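Local coordinates for protein LipS lipolytic enzyme (Unidentified, PDB 4FBL) that probably hydrolyses ester bonds of lipids, as a thermostable lipolytic enzyme of the alpha/beta hydrolase fold, at residues A82-T87 against V109-W114. Sequence-based numbering, arbitrary orientation.
Sequences ATPRLT and VAAMRW
Ala-82, on strand 80-83, turns its methyl toward helix 101-118 and meets two residues one turn apart, Ala-111 and Trp-114. Of these two partners the indole comes closer. From CB of Trp-114, a chi1 of 180° sets CG opposite the backbone N, and this swings the ring off the helix toward the strand. The six-membered ring then makes the contact: CE3 lies 3.8 Å from CB of Ala-82 and the next atom, CZ3, 4.0 Å from that same CB, the methyl approaching the ring obliquely. The same indole also packs edge-to-face with Tyr-46 and forms a cation-pi pair with Arg-118; a broad aromatic suits this partly exposed position because it can meet all three. At Ala-111, the helix comes close to the sheet, with CA atoms of Ala-82 and Ala-111 6.2 Å apart. Small side chains suit so close a backbone approach, and the two methyl carbons, Ala-82 CB and Ala-111 CB, meet at 4.3 Å. Pro-84, just past the strand end, adds its ring carbon CG at 4.2 Å from CB of Ala-111; its apolar ring suits this buried place. The contact is wholly apolar. It belongs to the layered alpha/beta hydrolase fold: helix 101-118 lies against the mixed sheet, where strand 80-83 runs between strands 45-47 and 52-57, and Leu-55 of the latter touches both Pro-84 and Ala-111.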
ATOM      1  N   ALA C  82     -18.529  19.834  -4.288  1.00 19.39           N
ATOM      2  CA  ALA C  82     -18.662  18.844  -3.166  1.00 18.57           C
ATOM      3  C   ALA C  82     -17.309  18.776  -2.468  1.00 18.81           C
ATOM      4  O   ALA C  82     -16.307  18.340  -3.100  1.00 16.85           O
ATOM      5  CB  ALA C  82     -19.058  17.435  -3.683  1.00 20.12           C
ATOM      6  N   THR C  83     -17.288  19.148  -1.164  1.00 18.15           N
ATOM      7  CA  THR C  83     -16.119  19.093  -0.341  1.00 18.14           C
ATOM      8  C   THR C  83     -16.512  18.179   0.818  1.00 18.81           C
ATOM      9  O   THR C  83     -16.974  18.661   1.831  1.00 20.17           O
ATOM     10  CB  THR C  83     -15.740  20.466   0.227  1.00 19.74           C
ATOM     11  OG1 THR C  83     -15.678  21.337  -0.891  1.00 22.30           O
ATOM     12  CG2 THR C  83     -14.320  20.418   0.886  1.00 16.89           C
ATOM     13  N   PRO C  84     -16.336  16.856   0.677  1.00 17.71           N
ATOM     14  CA  PRO C  84     -16.843  15.929   1.716  1.00 17.87           C
ATOM     15  C   PRO C  84     -16.018  15.897   2.982  1.00 17.38           C
ATOM     16  O   PRO C  84     -14.815  16.146   2.943  1.00 18.37           O
ATOM     17  CB  PRO C  84     -16.715  14.519   1.046  1.00 18.88           C
ATOM     18  CG  PRO C  84     -15.649  14.721  -0.049  1.00 20.39           C
ATOM     19  CD  PRO C  84     -15.858  16.166  -0.528  1.00 16.88           C
ATOM     20  N   ARG C  85     -16.654  15.428   4.054  1.00 18.44           N
ATOM     21  CA  ARG C  85     -15.976  15.197   5.317  1.00 19.71           C
ATOM     22  C   ARG C  85     -15.662  13.673   5.273  1.00 20.10           C
ATOM     23  O   ARG C  85     -16.579  12.847   5.295  1.00 17.90           O
ATOM     24  CB  ARG C  85     -16.891  15.520   6.522  1.00 19.79           C
ATOM     25  CG  ARG C  85     -16.124  15.389   7.862  1.00 21.96           C
ATOM     26  CD  ARG C  85     -17.084  15.740   9.085  1.00 20.18           C
ATOM     27  NE  ARG C  85     -18.319  14.956   9.006  1.00 25.57           N
ATOM     28  CZ  ARG C  85     -18.446  13.693   9.387  1.00 26.41           C
ATOM     29  NH1 ARG C  85     -17.404  12.961   9.812  1.00 27.54           N
ATOM     30  NH2 ARG C  85     -19.631  13.167   9.316  1.00 27.45           N
ATOM     31  N   LEU C  86     -14.378  13.304   5.220  1.00 18.38           N
ATOM     32  CA  LEU C  86     -14.111  11.819   5.167  1.00 18.74           C
ATOM     33  C   LEU C  86     -14.580  11.099   6.431  1.00 19.39           C
ATOM     34  O   LEU C  86     -14.616  11.687   7.510  1.00 20.19           O
ATOM     35  CB  LEU C  86     -12.650  11.526   4.921  1.00 17.48           C
ATOM     36  CG  LEU C  86     -12.180  12.132   3.608  1.00 20.18           C
ATOM     37  CD1 LEU C  86     -10.632  11.928   3.372  1.00 19.77           C
ATOM     38  CD2 LEU C  86     -13.049  11.666   2.377  1.00 18.51           C
ATOM     39  N   THR C  87     -14.972   9.835   6.296  1.00 19.92           N
ATOM     40  CA  THR C  87     -15.353   8.997   7.422  1.00 19.88           C
ATOM     41  C   THR C  87     -14.335   9.073   8.575  1.00 20.19           C
ATOM     42  O   THR C  87     -13.115   8.973   8.353  1.00 19.41           O
ATOM     43  CB  THR C  87     -15.458   7.512   6.928  1.00 21.66           C
ATOM     44  OG1 THR C  87     -16.328   7.496   5.762  1.00 20.63           O
ATOM     45  CG2 THR C  87     -16.001   6.530   8.101  1.00 17.13           C
ATOM     46  N   VAL C 109     -16.452   8.121  -4.086  1.00 19.26           N
ATOM     47  CA  VAL C 109     -17.458   7.595  -4.975  1.00 20.00           C
ATOM     48  C   VAL C 109     -18.828   8.257  -4.728  1.00 20.66           C
ATOM     49  O   VAL C 109     -19.432   8.697  -5.658  1.00 21.56           O
ATOM     50  CB  VAL C 109     -17.556   6.047  -4.863  1.00 18.58           C
ATOM     51  CG1 VAL C 109     -18.694   5.577  -5.734  1.00 20.39           C
ATOM     52  CG2 VAL C 109     -16.266   5.452  -5.476  1.00 16.99           C
ATOM     53  N   ALA C 110     -19.304   8.360  -3.488  1.00 21.49           N
ATOM     54  CA  ALA C 110     -20.587   9.032  -3.239  1.00 21.41           C
ATOM     55  C   ALA C 110     -20.544  10.538  -3.604  1.00 21.14           C
ATOM     56  O   ALA C 110     -21.560  11.082  -4.045  1.00 21.85           O
ATOM     57  CB  ALA C 110     -21.005   8.912  -1.737  1.00 22.21           C
ATOM     58  N   ALA C 111     -19.440  11.230  -3.370  1.00 17.40           N
ATOM     59  CA  ALA C 111     -19.350  12.669  -3.783  1.00 19.22           C
ATOM     60  C   ALA C 111     -19.391  12.769  -5.333  1.00 20.82           C
ATOM     61  O   ALA C 111     -19.970  13.719  -5.954  1.00 20.67           O
ATOM     62  CB  ALA C 111     -18.009  13.338  -3.207  1.00 16.93           C
ATOM     63  N   MET C 112     -18.764  11.792  -5.982  1.00 21.29           N
ATOM     64  CA  MET C 112     -18.778  11.729  -7.481  1.00 21.33           C
ATOM     65  C   MET C 112     -20.200  11.481  -7.913  1.00 22.69           C
ATOM     66  O   MET C 112     -20.649  12.083  -8.860  1.00 22.97           O
ATOM     67  CB  MET C 112     -17.991  10.539  -8.047  1.00 21.31           C
ATOM     68  CG  MET C 112     -16.519  10.826  -8.114  1.00 19.37           C
ATOM     69  SD  MET C 112     -15.554   9.392  -8.642  1.00 26.96           S
ATOM     70  CE  MET C 112     -16.290   9.140 -10.293  1.00 17.38           C
ATOM     71  N   ARG C 113     -20.929  10.603  -7.226  1.00 23.20           N
ATOM     72  CA  ARG C 113     -22.327  10.360  -7.621  1.00 25.15           C
ATOM     73  C   ARG C 113     -23.204  11.604  -7.399  1.00 25.14           C
ATOM     74  O   ARG C 113     -24.094  11.874  -8.200  1.00 25.29           O
ATOM     75  CB  ARG C 113     -22.885   9.126  -6.909  1.00 25.73           C
ATOM     76  CG  ARG C 113     -22.111   7.877  -7.445  1.00 31.62           C
ATOM     77  CD  ARG C 113     -22.406   6.586  -6.696  1.00 37.94           C
ATOM     78  NE  ARG C 113     -21.865   5.428  -7.412  1.00 44.45           N
ATOM     79  CZ  ARG C 113     -21.746   4.198  -6.907  1.00 44.52           C
ATOM     80  NH1 ARG C 113     -22.100   3.955  -5.640  1.00 46.04           N
ATOM     81  NH2 ARG C 113     -21.242   3.212  -7.664  1.00 42.93           N
ATOM     82  N   TRP C 114     -22.941  12.359  -6.339  1.00 23.83           N
ATOM     83  CA  TRP C 114     -23.726  13.564  -6.002  1.00 23.63           C
ATOM     84  C   TRP C 114     -23.494  14.634  -7.091  1.00 24.43           C
ATOM     85  O   TRP C 114     -24.462  15.302  -7.542  1.00 24.05           O
ATOM     86  CB  TRP C 114     -23.324  14.066  -4.610  1.00 22.49           C
ATOM     87  CG  TRP C 114     -24.030  15.296  -4.126  1.00 23.95           C
ATOM     88  CD1 TRP C 114     -25.146  15.341  -3.336  1.00 24.42           C
ATOM     89  CD2 TRP C 114     -23.650  16.688  -4.367  1.00 26.06           C
ATOM     90  NE1 TRP C 114     -25.488  16.671  -3.072  1.00 25.46           N
ATOM     91  CE2 TRP C 114     -24.603  17.512  -3.698  1.00 24.35           C
ATOM     92  CE3 TRP C 114     -22.609  17.315  -5.115  1.00 23.99           C
ATOM     93  CZ2 TRP C 114     -24.518  18.935  -3.698  1.00 24.68           C
ATOM     94  CZ3 TRP C 114     -22.539  18.742  -5.159  1.00 23.96           C
ATOM     95  CH2 TRP C 114     -23.500  19.540  -4.456  1.00 22.95           C
TER